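Local structure of 4-hydroxy-tetrahydrodipicolinate synthase (Methylacidiphilum fumariolicum SolV, 6T3T) at residues Asn209-Pro214 with Thr284-Thr289; Asp188-Leu193 with Thr236-Phe241; Ile143-Val148 with Val175-Gly180. The protein probably catalyses the condensation of pyruvate with aspartate beta-semialdehyde to 4-hydroxy-tetrahydrodipicolinate, a step of lysine biosynthesis, as a homotetramer arranged as a dimer of dimers. All coordinates share one frame; numbering follows the deposited sequence.

Interaction 1 of 3, residues Asn209-Pro214 with Thr284-Thr289; sequences NLFPRP and TTLSRT
The phenyl ring of F211 reaches across to helix 276-295 and sets its far end, CE2 and CZ, against one methyl each of L286 and T289. L286 comes in at the ring edge, near the plane of the ring, with its CD2 4.0 Å from F211 CZ and almost as close to CE2. T289 meets the same end of the ring obliquely through CG2, which lies 4.1 Å from F211 CE2. The two methyls come from residues about one helical turn apart. F211 holds the N-cap position of helix 212-223, and its CG stands anti to its own carbonyl carbon (chi1 -60°), a setting that carries the ring out from the loop toward the other helix. The backbones themselves stay well apart, with F211 CA 9.8 Å from T289 CA; the F211 side chain bridges about half of that gap.

T289 divides its two branches between different tasks. CG2 is turned to the aromatic ring, while OG1 hydrogen-bonds back to the helix at T285 O, 2.8 Å away. That carbonyl oxygen also accepts the helical bond from T289 N, and the two donors approach from opposite faces of its plane. OG1 sits 38° out of the plane, so it adds to the helical bond without displacing it.

Around the contact, L240 of helix 227-243 touches both F211 and T289, and M259 of helix 251-259 packs on L286; the contact lies on the outer, helical layer of the TIM barrel and its C-terminal extension. No hydrogen bond or salt bridge crosses between 209-214 and 284-289. With the side-chain hydroxyl of T289 occupied within its own helix, its methyl is what faces the ring, and the two segments associate through shape and burial, without directional bonds.

Interaction 2 of 3, residues Asp188-Leu193 with Thr236-Phe241; sequences DDALTL and TLYPLF
The F241 ring has a CB over each face, both offset toward its rim: D189 CB on one, 3.7 Å from the ring centroid and 18° off its normal, a CH-pi contact, and L237 CB of the same helix on the opposite one. The D189 carboxylate is tilted only 21° from the ring plane, and D189 O approaches F241 CE2 to 3.4 Å. A190 CA meets the ring obliquely, and A190 CB rests in the angle made by the Y238 ring and F241 CB, 3.8 Å from Y238 CE1 and 4.0 Å from F241 CB.

With CG anti to the carbonyl carbon (chi1 -79°), D189 keeps CB over the ring while its carboxylate leads on to V206 N, A207 N and S205 OG. D188 OD1 accepts from A190 N at 3.2 Å in an Asx turn, and a water donating to D188 OD1 and F241 O bridges the segments. Y238 OH bonds D169 of the second subunit. D189 lies about 8 Å, side chain to side chain, from V204 and T45, which probably bind pyruvate. The contact joins the TIM-barrel loop between strand 183-186 and helix 192-197 to helix 227-243, beside strand 202-205.

Interaction 3 of 3, residues Ile143-Val148 with Val175-Gly180; sequences IAVDTV and VEALPG
V145 and V148 both carry CG1 anti to the backbone N (chi1 169° and 178°), which sends this methyl from positions one turn apart on one side of helix 145-154 to the end of helix 168-177. L178 answers with CG anti to its carbonyl carbon (chi1 -86°), and both of its methyls then come up to V148. V148 CG1 is 3.6 Å from L178 CD2, with L178 CD1 next at 4.1 Å, so one valine methyl meets the fork of the leucine. The two side chains run at about a right angle to each other. Nearer the start of the helix, V145 CG1 rests on A177 CB at 3.7 Å.

The contact is made chiefly by methyl groups, and no hydrogen bond spans it. It changes in character along its length: V148 and L178 are buried, whereas V145 and A177 are partly exposed at its outer end. L178 is where the chain leaves helical geometry, and its side chain points toward helix 145-154.

L174 one turn earlier touches both valines, V152 packs on L178, and F182 adds to the cover of V148. Two helices that follow consecutive barrel strands, 130-134 and 158-163, are thereby joined side by side on the outside of the TIM barrel, with strand 183-186 following next in the chain.

From the N terminus, interaction 3 comes first and closes a loop around barrel strand 158-163, joining helix 145-154 to the end of helix 168-177. It is complete before the others open. Interaction 2 then starts after strand 183-186 and reaches to helix 227-243, enclosing strand 202-205 and the 209-214 segment. Interaction 1 opens within that span and runs on to helix 276-295, so the two cross. They also touch: T285 packs on P239 and L240, which sets the C-terminal helix against helix 227-243. Interaction 3 lies about 34 Å from interaction 1, centre to centre, across the chain's centre.

Interaction 1 of 3, residues Asn209-Pro214 with Thr284-Thr289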
loop_
_atom_site.group_PDB
_atom_site.type_symbol
_atom_site.label_atom_id
_atom_site.label_comp_id
_atom_site.label_asym_id
_atom_site.label_seq_id
_atom_site.Cartn_x
_atom_site.Cartn_y
_atom_site.Cartn_z
ATOM N N ASN A 209 21.249 20.937 6.562
ATOM C CA ASN A 209 21.939 20.925 7.851
ATOM C C ASN A 209 23.426 20.690 7.670
ATOM O O ASN A 209 24.256 21.224 8.423
ATOM C CB ASN A 209 21.387 19.816 8.741
ATOM C CG ASN A 209 20.170 20.224 9.509
ATOM O OD1 ASN A 209 20.248 21.008 10.461
ATOM N ND2 ASN A 209 19.014 19.684 9.107
ATOM N N LEU A 210 23.765 19.841 6.707
ATOM C CA LEU A 210 25.120 19.423 6.422
ATOM C C LEU A 210 25.741 20.236 5.307
ATOM O O LEU A 210 26.885 20.683 5.439
ATOM C CB LEU A 210 25.138 17.944 6.033
ATOM C CG LEU A 210 24.850 16.904 7.118
ATOM C CD1 LEU A 210 24.539 15.567 6.445
ATOM C CD2 LEU A 210 26.039 16.759 8.124
ATOM N N PHE A 211 24.981 20.464 4.232
ATOM C CA PHE A 211 25.477 21.110 3.016
ATOM C C PHE A 211 24.524 22.238 2.639
ATOM O O PHE A 211 23.816 22.160 1.625
ATOM C CB PHE A 211 25.636 20.094 1.883
ATOM C CG PHE A 211 26.594 18.987 2.207
ATOM C CD1 PHE A 211 27.963 19.213 2.189
ATOM C CD2 PHE A 211 26.125 17.722 2.556
ATOM C CE1 PHE A 211 28.869 18.193 2.496
ATOM C CE2 PHE A 211 27.022 16.685 2.892
ATOM C CZ PHE A 211 28.409 16.929 2.847
ATOM N N PRO A 212 24.492 23.311 3.440
ATOM C CA PRO A 212 23.562 24.423 3.152
ATOM C C PRO A 212 23.787 25.092 1.804
ATOM O O PRO A 212 22.831 25.314 1.063
ATOM C CB PRO A 212 23.818 25.400 4.324
ATOM C CG PRO A 212 25.181 25.072 4.807
ATOM C CD PRO A 212 25.302 23.566 4.647
ATOM N N ARG A 213 25.022 25.421 1.448
ATOM C CA ARG A 213 25.229 26.088 0.162
ATOM C C ARG A 213 24.862 25.225 -1.036
ATOM O O ARG A 213 24.184 25.738 -1.942
ATOM C CB ARG A 213 26.672 26.563 0.012
ATOM C CG ARG A 213 26.905 28.031 0.181
ATOM C CD ARG A 213 28.296 28.422 -0.306
ATOM N NE ARG A 213 28.278 29.722 -0.934
ATOM C CZ ARG A 213 28.668 30.827 -0.313
ATOM N NH1 ARG A 213 28.615 31.984 -0.931
ATOM N NH2 ARG A 213 29.113 30.765 0.931
ATOM N N PRO A 214 25.303 23.959 -1.145
ATOM C CA PRO A 214 24.887 23.150 -2.306
ATOM C C PRO A 214 23.380 22.913 -2.405
ATOM O O PRO A 214 22.827 22.928 -3.511
ATOM C CB PRO A 214 25.676 21.850 -2.100
ATOM C CG PRO A 214 26.876 22.267 -1.328
ATOM C CD PRO A 214 26.295 23.236 -0.331
ATOM N N THR A 284 30.308 6.143 4.581
ATOM C CA THR A 284 30.930 6.107 3.266
ATOM C C THR A 284 30.238 7.075 2.304
ATOM O O THR A 284 30.920 7.777 1.547
ATOM C CB THR A 284 30.954 4.674 2.716
ATOM O OG1 THR A 284 29.623 4.198 2.567
ATOM C CG2 THR A 284 31.692 3.737 3.658
ATOM N N THR A 285 28.890 7.143 2.323
ATOM C CA THR A 285 28.197 8.112 1.470
ATOM C C THR A 285 28.611 9.552 1.807
ATOM O O THR A 285 28.807 10.375 0.909
ATOM C CB THR A 285 26.671 7.988 1.609
ATOM O OG1 THR A 285 26.209 6.746 1.078
ATOM C CG2 THR A 285 25.950 9.156 0.880
ATOM N N LEU A 286 28.744 9.872 3.092
ATOM C CA LEU A 286 29.192 11.211 3.484
ATOM C C LEU A 286 30.525 11.570 2.840
ATOM O O LEU A 286 30.689 12.667 2.288
ATOM C CB LEU A 286 29.326 11.313 4.989
ATOM C CG LEU A 286 28.513 12.302 5.820
ATOM C CD1 LEU A 286 29.071 12.305 7.232
ATOM C CD2 LEU A 286 28.533 13.707 5.225
ATOM N N SER A 287 31.506 10.671 2.937
ATOM C CA SER A 287 32.829 10.954 2.386
ATOM C C SER A 287 32.763 11.190 0.884
ATOM O O SER A 287 33.321 12.163 0.372
ATOM C CB SER A 287 33.777 9.784 2.686
ATOM O OG SER A 287 34.360 9.969 3.952
ATOM N N ARG A 288 32.081 10.301 0.168
ATOM C CA ARG A 288 31.964 10.400 -1.286
ATOM C C ARG A 288 31.303 11.704 -1.705
ATOM O O ARG A 288 31.656 12.291 -2.734
ATOM C CB ARG A 288 31.163 9.209 -1.835
ATOM C CG ARG A 288 31.907 7.906 -1.823
ATOM C CD ARG A 288 31.083 6.666 -2.209
ATOM N NE ARG A 288 31.948 5.485 -2.177
ATOM C CZ ARG A 288 31.541 4.220 -2.271
ATOM N NH1 ARG A 288 32.440 3.238 -2.214
ATOM N NH2 ARG A 288 30.249 3.927 -2.411
ATOM N N THR A 289 30.303 12.144 -0.945
ATOM C CA THR A 289 29.570 13.358 -1.288
ATOM C C THR A 289 30.457 14.592 -1.219
ATOM O O THR A 289 30.361 15.495 -2.067
ATOM C CB THR A 289 28.381 13.505 -0.353
ATOM O OG1 THR A 289 27.541 12.364 -0.512
ATOM C CG2 THR A 289 27.587 14.793 -0.673
#

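Interaction 2 of 3, residues Asp188-Leu193 with Thr236-Phe241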
loop_
_atom_site.group_PDB
_atom_site.type_symbol
_atom_site.label_atom_id
_atom_site.label_comp_id
_atom_site.label_asym_id
_atom_site.label_seq_id
_atom_site.Cartn_x
_atom_site.Cartn_y
_atom_site.Cartn_z
ATOM N N ASP A 188 10.951 16.743 1.051
ATOM C CA ASP A 188 11.777 15.543 0.882
ATOM C C ASP A 188 12.902 15.929 -0.059
ATOM O O ASP A 188 12.641 16.262 -1.215
ATOM C CB ASP A 188 10.945 14.381 0.328
ATOM C CG ASP A 188 11.772 13.124 0.015
ATOM O OD1 ASP A 188 13.009 13.085 0.211
ATOM O OD2 ASP A 188 11.147 12.145 -0.428
ATOM N N ASP A 189 14.143 15.923 0.445
ATOM C CA ASP A 189 15.257 16.455 -0.332
ATOM C C ASP A 189 15.388 15.750 -1.679
ATOM O O ASP A 189 15.708 16.384 -2.694
ATOM C CB ASP A 189 16.560 16.334 0.455
ATOM C CG ASP A 189 16.723 17.414 1.508
ATOM O OD1 ASP A 189 16.705 18.618 1.184
ATOM O OD2 ASP A 189 16.844 17.041 2.689
ATOM N N ALA A 190 15.143 14.434 -1.706
ATOM C CA ALA A 190 15.315 13.656 -2.927
ATOM C C ALA A 190 14.301 14.027 -3.995
ATOM O O ALA A 190 14.562 13.806 -5.170
ATOM C CB ALA A 190 15.208 12.157 -2.610
ATOM N N LEU A 191 13.167 14.620 -3.622
ATOM C CA LEU A 191 12.133 14.983 -4.579
ATOM C C LEU A 191 12.098 16.477 -4.875
ATOM O O LEU A 191 11.237 16.912 -5.645
ATOM C CB LEU A 191 10.761 14.527 -4.058
ATOM C CG LEU A 191 10.582 13.019 -3.869
ATOM C CD1 LEU A 191 9.210 12.712 -3.285
ATOM C CD2 LEU A 191 10.728 12.338 -5.185
ATOM N N THR A 192 13.005 17.271 -4.274
ATOM C CA THR A 192 12.984 18.719 -4.464
ATOM C C THR A 192 13.038 19.075 -5.946
ATOM O O THR A 192 12.181 19.816 -6.444
ATOM C CB THR A 192 14.143 19.379 -3.717
ATOM O OG1 THR A 192 13.916 19.290 -2.322
ATOM C CG2 THR A 192 14.323 20.843 -4.097
ATOM N N LEU A 193 14.015 18.523 -6.680
ATOM C CA LEU A 193 14.137 18.902 -8.087
ATOM C C LEU A 193 12.906 18.548 -8.911
ATOM O O LEU A 193 12.436 19.409 -9.673
ATOM C CB LEU A 193 15.403 18.295 -8.702
ATOM C CG LEU A 193 15.509 18.568 -10.205
ATOM C CD1 LEU A 193 15.731 20.044 -10.456
ATOM C CD2 LEU A 193 16.655 17.763 -10.805
ATOM N N THR A 236 24.634 14.650 -7.900
ATOM C CA THR A 236 25.765 14.666 -6.982
ATOM C C THR A 236 25.302 14.411 -5.557
ATOM O O THR A 236 25.961 13.681 -4.806
ATOM C CB THR A 236 26.494 16.011 -7.047
ATOM O OG1 THR A 236 26.993 16.238 -8.370
ATOM C CG2 THR A 236 27.655 16.035 -6.058
ATOM N N LEU A 237 24.185 15.030 -5.155
ATOM C CA LEU A 237 23.718 14.898 -3.785
ATOM C C LEU A 237 22.802 13.702 -3.563
ATOM O O LEU A 237 22.598 13.324 -2.405
ATOM C CB LEU A 237 22.965 16.158 -3.361
ATOM C CG LEU A 237 23.850 17.375 -3.092
ATOM C CD1 LEU A 237 22.964 18.596 -3.108
ATOM C CD2 LEU A 237 24.559 17.243 -1.768
ATOM N N TYR A 238 22.258 13.097 -4.628
ATOM C CA TYR A 238 21.185 12.112 -4.470
ATOM C C TYR A 238 21.507 10.962 -3.514
ATOM O O TYR A 238 20.636 10.611 -2.696
ATOM C CB TYR A 238 20.749 11.553 -5.840
ATOM C CG TYR A 238 19.630 10.575 -5.617
ATOM C CD1 TYR A 238 18.368 11.020 -5.230
ATOM C CD2 TYR A 238 19.852 9.210 -5.664
ATOM C CE1 TYR A 238 17.354 10.136 -4.960
ATOM C CE2 TYR A 238 18.838 8.311 -5.403
ATOM C CZ TYR A 238 17.596 8.780 -5.051
ATOM O OH TYR A 238 16.595 7.882 -4.772
ATOM N N PRO A 239 22.677 10.314 -3.571
ATOM C CA PRO A 239 22.941 9.242 -2.595
ATOM C C PRO A 239 22.946 9.727 -1.155
ATOM O O PRO A 239 22.491 8.995 -0.259
ATOM C CB PRO A 239 24.308 8.708 -3.029
ATOM C CG PRO A 239 24.306 8.955 -4.541
ATOM C CD PRO A 239 23.705 10.330 -4.635
ATOM N N LEU A 240 23.405 10.951 -0.904
ATOM C CA LEU A 240 23.250 11.515 0.436
ATOM C C LEU A 240 21.771 11.697 0.786
ATOM O O LEU A 240 21.337 11.322 1.880
ATOM C CB LEU A 240 24.012 12.841 0.563
ATOM C CG LEU A 240 23.856 13.438 1.987
ATOM C CD1 LEU A 240 24.671 12.680 3.016
ATOM C CD2 LEU A 240 24.197 14.914 2.017
ATOM N N PHE A 241 20.977 12.264 -0.143
ATOM C CA PHE A 241 19.542 12.424 0.104
ATOM C C PHE A 241 18.901 11.113 0.522
ATOM O O PHE A 241 18.036 11.086 1.411
ATOM C CB PHE A 241 18.822 12.945 -1.131
ATOM C CG PHE A 241 19.125 14.368 -1.474
ATOM C CD1 PHE A 241 19.749 15.218 -0.552
ATOM C CD2 PHE A 241 18.785 14.859 -2.720
ATOM C CE1 PHE A 241 20.043 16.547 -0.886
ATOM C CE2 PHE A 241 19.077 16.193 -3.077
ATOM C CZ PHE A 241 19.700 17.044 -2.148
HETATM O O HOH W 1 15.966 12.675 1.228
#

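Interaction 3 of 3, residues Ile143-Val148 with Val175-Gly180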
loop_
_atom_site.group_PDB
_atom_site.type_symbol
_atom_site.label_atom_id
_atom_site.label_comp_id
_atom_site.label_asym_id
_atom_site.label_seq_id
_atom_site.Cartn_x
_atom_site.Cartn_y
_atom_site.Cartn_z
ATOM N N ILE A 143 -3.438 15.640 3.863
ATOM C CA ILE A 143 -4.261 16.823 3.651
ATOM C C ILE A 143 -4.674 16.801 2.189
ATOM O O ILE A 143 -3.839 16.990 1.306
ATOM C CB ILE A 143 -3.535 18.127 3.995
ATOM C CG1 ILE A 143 -2.843 18.027 5.364
ATOM C CG2 ILE A 143 -4.557 19.293 3.967
ATOM C CD1 ILE A 143 -1.923 19.218 5.660
ATOM N N ALA A 144 -5.945 16.508 1.932
ATOM C CA ALA A 144 -6.437 16.481 0.560
ATOM C C ALA A 144 -6.291 17.853 -0.099
ATOM O O ALA A 144 -6.352 18.900 0.564
ATOM C CB ALA A 144 -7.905 16.057 0.530
ATOM N N VAL A 145 -6.108 17.821 -1.425
ATOM C CA VAL A 145 -5.970 19.031 -2.239
ATOM C C VAL A 145 -7.173 19.947 -2.044
ATOM O O VAL A 145 -7.030 21.170 -1.922
ATOM C CB VAL A 145 -5.796 18.668 -3.732
ATOM C CG1 VAL A 145 -5.921 19.908 -4.613
ATOM C CG2 VAL A 145 -4.458 17.962 -3.991
ATOM N N ASP A 146 -8.380 19.373 -2.065
ATOM C CA ASP A 146 -9.571 20.189 -1.873
ATOM C C ASP A 146 -9.570 20.841 -0.500
ATOM O O ASP A 146 -9.968 22.005 -0.361
ATOM C CB ASP A 146 -10.825 19.335 -2.047
ATOM C CG ASP A 146 -12.062 20.056 -1.639
ATOM O OD1 ASP A 146 -12.565 20.854 -2.464
ATOM O OD2 ASP A 146 -12.516 19.854 -0.478
ATOM N N THR A 147 -9.063 20.123 0.513
ATOM C CA THR A 147 -8.965 20.674 1.866
ATOM C C THR A 147 -7.984 21.830 1.913
ATOM O O THR A 147 -8.274 22.860 2.525
ATOM C CB THR A 147 -8.539 19.596 2.869
ATOM O OG1 THR A 147 -9.533 18.568 2.911
ATOM C CG2 THR A 147 -8.359 20.177 4.299
ATOM N N VAL A 148 -6.815 21.676 1.283
ATOM C CA VAL A 148 -5.881 22.799 1.147
ATOM C C VAL A 148 -6.558 23.983 0.453
ATOM O O VAL A 148 -6.403 25.139 0.869
ATOM C CB VAL A 148 -4.607 22.362 0.391
ATOM C CG1 VAL A 148 -3.693 23.526 0.216
ATOM C CG2 VAL A 148 -3.878 21.238 1.123
ATOM N N VAL A 175 -0.917 22.920 -7.676
ATOM C CA VAL A 175 -0.797 24.081 -8.560
ATOM C C VAL A 175 -2.078 24.266 -9.387
ATOM O O VAL A 175 -2.548 25.397 -9.564
ATOM C CB VAL A 175 0.480 24.000 -9.422
ATOM C CG1 VAL A 175 1.712 24.017 -8.539
ATOM C CG2 VAL A 175 0.513 22.764 -10.211
ATOM N N GLU A 176 -2.711 23.172 -9.841
ATOM C CA GLU A 176 -4.020 23.320 -10.488
ATOM C C GLU A 176 -5.005 24.049 -9.585
ATOM O O GLU A 176 -5.761 24.906 -10.047
ATOM C CB GLU A 176 -4.659 21.961 -10.796
ATOM C CG GLU A 176 -4.687 21.477 -12.221
ATOM C CD GLU A 176 -5.236 22.476 -13.225
ATOM O OE1 GLU A 176 -6.450 22.786 -13.251
ATOM O OE2 GLU A 176 -4.419 22.917 -14.043
ATOM N N ALA A 177 -5.026 23.707 -8.294
ATOM C CA ALA A 177 -6.125 24.137 -7.444
ATOM C C ALA A 177 -5.883 25.457 -6.731
ATOM O O ALA A 177 -6.854 26.100 -6.324
ATOM C CB ALA A 177 -6.455 23.056 -6.411
ATOM N N LEU A 178 -4.646 25.896 -6.583
ATOM C CA LEU A 178 -4.370 27.015 -5.701
ATOM C C LEU A 178 -3.787 28.192 -6.468
ATOM O O LEU A 178 -3.325 28.033 -7.602
ATOM C CB LEU A 178 -3.423 26.569 -4.581
ATOM C CG LEU A 178 -4.329 25.987 -3.479
ATOM C CD1 LEU A 178 -4.599 24.493 -3.625
ATOM C CD2 LEU A 178 -3.828 26.302 -2.099
ATOM N N PRO A 179 -3.889 29.409 -5.922
ATOM C CA PRO A 179 -3.352 30.582 -6.630
ATOM C C PRO A 179 -1.836 30.516 -6.714
ATOM O O PRO A 179 -1.169 29.763 -5.999
ATOM C CB PRO A 179 -3.796 31.774 -5.776
ATOM C CG PRO A 179 -4.841 31.221 -4.824
ATOM C CD PRO A 179 -4.465 29.781 -4.619
ATOM N N GLY A 180 -1.282 31.382 -7.560
ATOM C CA GLY A 180 0.161 31.414 -7.709
ATOM C C GLY A 180 0.898 31.908 -6.480
ATOM O O GLY A 180 2.060 31.541 -6.260
#